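PDB 5ISU: Lmo0135 protein from Listeria monocytogenes EGD-e, which probably binds peptides outside the cell as the substrate-binding component of an ABC transporter. Local coordinates for residues 314-322 / 453-461. Numbering follows the deposited sequence.
Sequences TDKVETYDQ and QNTIADDAV
Y320, in the loop between strand 299-301 and helix 324-334, meets A457 and A460 at the C-terminal end of helix 442-458. Its CG lies anti to its own carbonyl carbon (chi1 -56°), which sends the ring toward the helix end. From CB outward, E318 CG lies over the centre of one ring face, 3.6 Å from its plane. CE2 lies 3.2 Å from A457 O, CZ packs 4.2 Å from A460 CB, and at the tip OH donates to A457 O at 2.8 Å, with that oxygen at the ring edge, in plane. Y281 of helix 273-281 adds an edge-to-face ring contact. A457 O also accepts from A460 N, part of the Schellman motif in which A460, with positive phi, ends the helix. Further along, V317 CB meets A457 CB at 3.8 Å while its CG1 lies against Q453 CB. At the other end the Q453 side chain, extended beyond CG, passes T314 obliquely: its OE1 takes T314 N at 3.2 Å in the carbonyl plane, on a lone pair (N-H...O 153°). S304 OG also bonds to OE1, and NE2 donates to the backbone oxygens of Y312 and Y449, so both ends of this buried amide are engaged. Between these ends a water accepts from E318 N at 2.8 Å and donates to D458 OD1 at 2.9 Å. The contact thus joins an irregular loop to a helix through polar anchors at its two ends, an apolar V317-A457 centre and a water bridge; A457 O takes both the turn's own N-H and the tyrosine hydroxyl, so Y320 ties the loop to the helix terminus.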
ATOM      1  N   THR A 314       9.871  -2.775 -14.892  1.00 44.74           N
ATOM      2  CA  THR A 314      11.007  -3.405 -15.582  1.00 47.26           C
ATOM      3  C   THR A 314      12.213  -3.322 -14.659  1.00 45.89           C
ATOM      4  O   THR A 314      12.442  -2.290 -14.050  1.00 43.55           O
ATOM      5  CB  THR A 314      11.349  -2.792 -16.964  1.00 50.75           C
ATOM      6  OG1 THR A 314      12.505  -3.453 -17.500  1.00 54.34           O
ATOM      7  CG2 THR A 314      11.667  -1.314 -16.875  1.00 50.54           C
ATOM      8  N   ASP A 315      12.970  -4.416 -14.548  1.00 47.09           N
ATOM      9  CA  ASP A 315      14.179  -4.427 -13.709  1.00 49.42           C
ATOM     10  C   ASP A 315      15.425  -4.069 -14.520  1.00 49.20           C
ATOM     11  O   ASP A 315      16.547  -4.179 -14.011  1.00 50.16           O
ATOM     12  CB  ASP A 315      14.370  -5.783 -12.988  1.00 52.33           C
ATOM     13  CG  ASP A 315      14.717  -6.944 -13.945  1.00 58.78           C
ATOM     14  OD1 ASP A 315      14.936  -6.730 -15.162  1.00 59.57           O
ATOM     15  OD2 ASP A 315      14.777  -8.091 -13.457  1.00 66.59           O
ATOM     16  N   LYS A 316      15.231  -3.636 -15.771  1.00 50.06           N
ATOM     17  CA  LYS A 316      16.328  -3.271 -16.649  1.00 50.38           C
ATOM     18  C   LYS A 316      16.611  -1.775 -16.575  1.00 50.66           C
ATOM     19  O   LYS A 316      16.472  -1.048 -17.557  1.00 55.56           O
ATOM     20  CB  LYS A 316      15.993  -3.671 -18.086  1.00 55.01           C
ATOM     21  CG  LYS A 316      15.667  -5.136 -18.255  1.00 56.92           C
ATOM     22  CD  LYS A 316      15.307  -5.427 -19.692  1.00 61.32           C
ATOM     23  CE  LYS A 316      14.933  -6.881 -19.870  1.00 63.95           C
ATOM     24  NZ  LYS A 316      14.575  -7.129 -21.284  1.00 70.80           N
ATOM     25  N   VAL A 317      17.002  -1.317 -15.396  1.00 47.92           N
ATOM     26  CA  VAL A 317      17.354   0.084 -15.180  1.00 47.81           C
ATOM     27  C   VAL A 317      18.726   0.100 -14.523  1.00 45.67           C
ATOM     28  O   VAL A 317      19.195  -0.934 -14.052  1.00 44.85           O
ATOM     29  CB  VAL A 317      16.315   0.837 -14.279  1.00 46.11           C
ATOM     30  CG1 VAL A 317      14.973   0.941 -14.972  1.00 46.83           C
ATOM     31  CG2 VAL A 317      16.147   0.177 -12.913  1.00 44.03           C
ATOM     32  N   GLU A 318      19.367   1.260 -14.480  1.00 44.37           N
ATOM     33  CA  GLU A 318      20.671   1.351 -13.838  1.00 46.55           C
ATOM     34  C   GLU A 318      20.492   1.105 -12.330  1.00 45.20           C
ATOM     35  O   GLU A 318      19.590   1.679 -11.713  1.00 44.76           O
ATOM     36  CB  GLU A 318      21.346   2.707 -14.101  1.00 47.28           C
ATOM     37  CG  GLU A 318      22.725   2.852 -13.443  1.00 51.16           C
ATOM     38  CD  GLU A 318      23.673   1.701 -13.773  1.00 52.57           C
ATOM     39  OE1 GLU A 318      23.743   1.292 -14.966  1.00 58.02           O
ATOM     40  OE2 GLU A 318      24.354   1.205 -12.839  1.00 48.56           O
ATOM     41  N   THR A 319      21.343   0.248 -11.757  1.00 43.61           N
ATOM     42  CA  THR A 319      21.261  -0.085 -10.346  1.00 43.64           C
ATOM     43  C   THR A 319      22.497   0.280  -9.541  1.00 43.78           C
ATOM     44  O   THR A 319      22.490   0.111  -8.321  1.00 46.25           O
ATOM     45  CB  THR A 319      20.876  -1.572 -10.129  1.00 43.03           C
ATOM     46  OG1 THR A 319      21.725  -2.428 -10.905  1.00 44.90           O
ATOM     47  CG2 THR A 319      19.468  -1.790 -10.564  1.00 45.76           C
ATOM     48  N   TYR A 320      23.532   0.798 -10.197  1.00 44.40           N
ATOM     49  CA  TYR A 320      24.747   1.246  -9.516  1.00 45.47           C
ATOM     50  C   TYR A 320      25.333   0.174  -8.627  1.00 46.44           C
ATOM     51  O   TYR A 320      25.545   0.403  -7.437  1.00 44.06           O
ATOM     52  CB  TYR A 320      24.460   2.501  -8.687  1.00 45.90           C
ATOM     53  CG  TYR A 320      23.875   3.609  -9.510  1.00 46.64           C
ATOM     54  CD1 TYR A 320      24.703   4.434 -10.248  1.00 48.16           C
ATOM     55  CD2 TYR A 320      22.503   3.822  -9.576  1.00 44.78           C
ATOM     56  CE1 TYR A 320      24.205   5.437 -11.040  1.00 49.70           C
ATOM     57  CE2 TYR A 320      21.989   4.850 -10.360  1.00 46.65           C
ATOM     58  CZ  TYR A 320      22.863   5.655 -11.087  1.00 47.13           C
ATOM     59  OH  TYR A 320      22.444   6.679 -11.882  1.00 48.49           O
ATOM     60  N   ASP A 321      25.591  -0.997  -9.208  1.00 48.28           N
ATOM     61  CA  ASP A 321      26.131  -2.126  -8.434  1.00 50.62           C
ATOM     62  C   ASP A 321      27.447  -1.719  -7.774  1.00 49.04           C
ATOM     63  O   ASP A 321      28.250  -1.018  -8.376  1.00 49.93           O
ATOM     64  CB  ASP A 321      26.263  -3.363  -9.306  1.00 53.69           C
ATOM     65  CG  ASP A 321      24.924  -3.785  -9.904  1.00 58.34           C
ATOM     66  OD1 ASP A 321      24.300  -2.960 -10.608  1.00 62.85           O
ATOM     67  OD2 ASP A 321      24.497  -4.933  -9.675  1.00 58.72           O
ATOM     68  N   GLN A 322      27.645  -2.169  -6.539  1.00 47.08           N
ATOM     69  CA  GLN A 322      28.777  -1.728  -5.705  1.00 49.37           C
ATOM     70  C   GLN A 322      30.123  -1.628  -6.426  1.00 52.23           C
ATOM     71  O   GLN A 322      30.603  -2.601  -7.003  1.00 50.33           O
ATOM     72  CB  GLN A 322      28.922  -2.595  -4.453  1.00 49.54           C
ATOM     73  CG  GLN A 322      29.667  -1.915  -3.310  1.00 51.76           C
ATOM     74  CD  GLN A 322      29.801  -2.816  -2.084  1.00 55.27           C
ATOM     75  OE1 GLN A 322      30.322  -3.926  -2.166  1.00 54.88           O
ATOM     76  NE2 GLN A 322      29.343  -2.327  -0.936  1.00 58.04           N
ATOM     77  N   GLN A 453      11.103   5.304 -15.582  1.00 39.26           N
ATOM     78  CA  GLN A 453      11.914   4.432 -14.717  1.00 38.49           C
ATOM     79  C   GLN A 453      13.387   4.638 -15.030  1.00 38.83           C
ATOM     80  O   GLN A 453      14.217   4.740 -14.126  1.00 39.72           O
ATOM     81  CB  GLN A 453      11.513   2.941 -14.860  1.00 37.36           C
ATOM     82  CG  GLN A 453      10.110   2.610 -14.347  1.00 37.68           C
ATOM     83  CD  GLN A 453       9.712   1.168 -14.597  1.00 38.63           C
ATOM     84  OE1 GLN A 453      10.078   0.249 -13.843  1.00 39.39           O
ATOM     85  NE2 GLN A 453       8.943   0.959 -15.652  1.00 38.40           N
ATOM     86  N   ASN A 454      13.709   4.710 -16.314  1.00 41.60           N
ATOM     87  CA  ASN A 454      15.085   4.967 -16.735  1.00 43.40           C
ATOM     88  C   ASN A 454      15.609   6.334 -16.311  1.00 43.69           C
ATOM     89  O   ASN A 454      16.736   6.421 -15.830  1.00 43.48           O
ATOM     90  CB  ASN A 454      15.253   4.734 -18.241  1.00 45.61           C
ATOM     91  CG  ASN A 454      15.441   3.261 -18.563  1.00 46.93           C
ATOM     92  OD1 ASN A 454      14.621   2.631 -19.229  1.00 48.09           O
ATOM     93  ND2 ASN A 454      16.495   2.690 -18.019  1.00 46.26           N
ATOM     94  N   THR A 455      14.794   7.386 -16.423  1.00 43.92           N
ATOM     95  CA  THR A 455      15.262   8.726 -16.032  1.00 44.69           C
ATOM     96  C   THR A 455      15.506   8.810 -14.529  1.00 45.18           C
ATOM     97  O   THR A 455      16.535   9.323 -14.094  1.00 46.49           O
ATOM     98  CB  THR A 455      14.296   9.834 -16.457  1.00 47.22           C
ATOM     99  OG1 THR A 455      14.025   9.727 -17.861  1.00 51.00           O
ATOM    100  CG2 THR A 455      14.888  11.218 -16.161  1.00 47.75           C
ATOM    101  N   ILE A 456      14.576   8.294 -13.735  1.00 44.13           N
ATOM    102  CA  ILE A 456      14.739   8.293 -12.279  1.00 43.63           C
ATOM    103  C   ILE A 456      16.014   7.547 -11.855  1.00 42.88           C
ATOM    104  O   ILE A 456      16.760   8.013 -10.965  1.00 44.46           O
ATOM    105  CB  ILE A 456      13.495   7.677 -11.575  1.00 43.48           C
ATOM    106  CG1 ILE A 456      12.262   8.594 -11.735  1.00 45.10           C
ATOM    107  CG2 ILE A 456      13.761   7.397 -10.099  1.00 42.06           C
ATOM    108  CD1 ILE A 456      12.428   9.998 -11.190  1.00 45.59           C
ATOM    109  N   ALA A 457      16.251   6.390 -12.469  1.00 40.93           N
ATOM    110  CA  ALA A 457      17.433   5.592 -12.151  1.00 41.53           C
ATOM    111  C   ALA A 457      18.691   6.310 -12.635  1.00 43.10           C
ATOM    112  O   ALA A 457      19.640   6.455 -11.886  1.00 40.93           O
ATOM    113  CB  ALA A 457      17.338   4.197 -12.766  1.00 42.33           C
ATOM    114  N   ASP A 458      18.684   6.778 -13.880  1.00 45.91           N
ATOM    115  CA  ASP A 458      19.831   7.525 -14.419  1.00 48.21           C
ATOM    116  C   ASP A 458      20.184   8.760 -13.591  1.00 47.64           C
ATOM    117  O   ASP A 458      21.355   9.016 -13.378  1.00 47.21           O
ATOM    118  CB  ASP A 458      19.597   7.939 -15.862  1.00 50.62           C
ATOM    119  CG  ASP A 458      19.522   6.753 -16.808  1.00 54.44           C
ATOM    120  OD1 ASP A 458      20.011   5.664 -16.459  1.00 58.99           O
ATOM    121  OD2 ASP A 458      18.981   6.918 -17.920  1.00 62.78           O
ATOM    122  N   ASP A 459      19.191   9.491 -13.084  1.00 47.23           N
ATOM    123  CA  ASP A 459      19.474  10.699 -12.264  1.00 49.06           C
ATOM    124  C   ASP A 459      19.675  10.419 -10.777  1.00 48.49           C
ATOM    125  O   ASP A 459      19.837  11.363  -9.971  1.00 46.42           O
ATOM    126  CB  ASP A 459      18.391  11.776 -12.457  1.00 52.53           C
ATOM    127  CG  ASP A 459      18.517  12.508 -13.784  1.00 55.05           C
ATOM    128  OD1 ASP A 459      19.457  12.199 -14.539  1.00 58.01           O
ATOM    129  OD2 ASP A 459      17.686  13.405 -14.060  1.00 59.48           O
ATOM    130  N   ALA A 460      19.694   9.133 -10.421  1.00 45.42           N
ATOM    131  CA  ALA A 460      19.837   8.708  -9.043  1.00 44.84           C
ATOM    132  C   ALA A 460      19.042   9.598  -8.101  1.00 44.33           C
ATOM    133  O   ALA A 460      19.585  10.141  -7.136  1.00 47.42           O
ATOM    134  CB  ALA A 460      21.304   8.660  -8.649  1.00 46.70           C
ATOM    135  N   VAL A 461      17.753   9.737  -8.396  1.00 42.72           N
ATOM    136  CA  VAL A 461      16.836  10.559  -7.592  1.00 43.41           C
ATOM    137  C   VAL A 461      16.660   9.964  -6.199  1.00 42.70           C
ATOM    138  O   VAL A 461      16.569  10.691  -5.199  1.00 43.37           O
ATOM    139  CB  VAL A 461      15.466  10.690  -8.280  1.00 43.74           C
ATOM    140  CG1 VAL A 461      14.520  11.536  -7.442  1.00 43.88           C
ATOM    141  CG2 VAL A 461      15.646  11.299  -9.665  1.00 46.54           C
TER
HETATM  142  O   HOH W   1      18.403   3.304 -16.195  0.50 28.08           O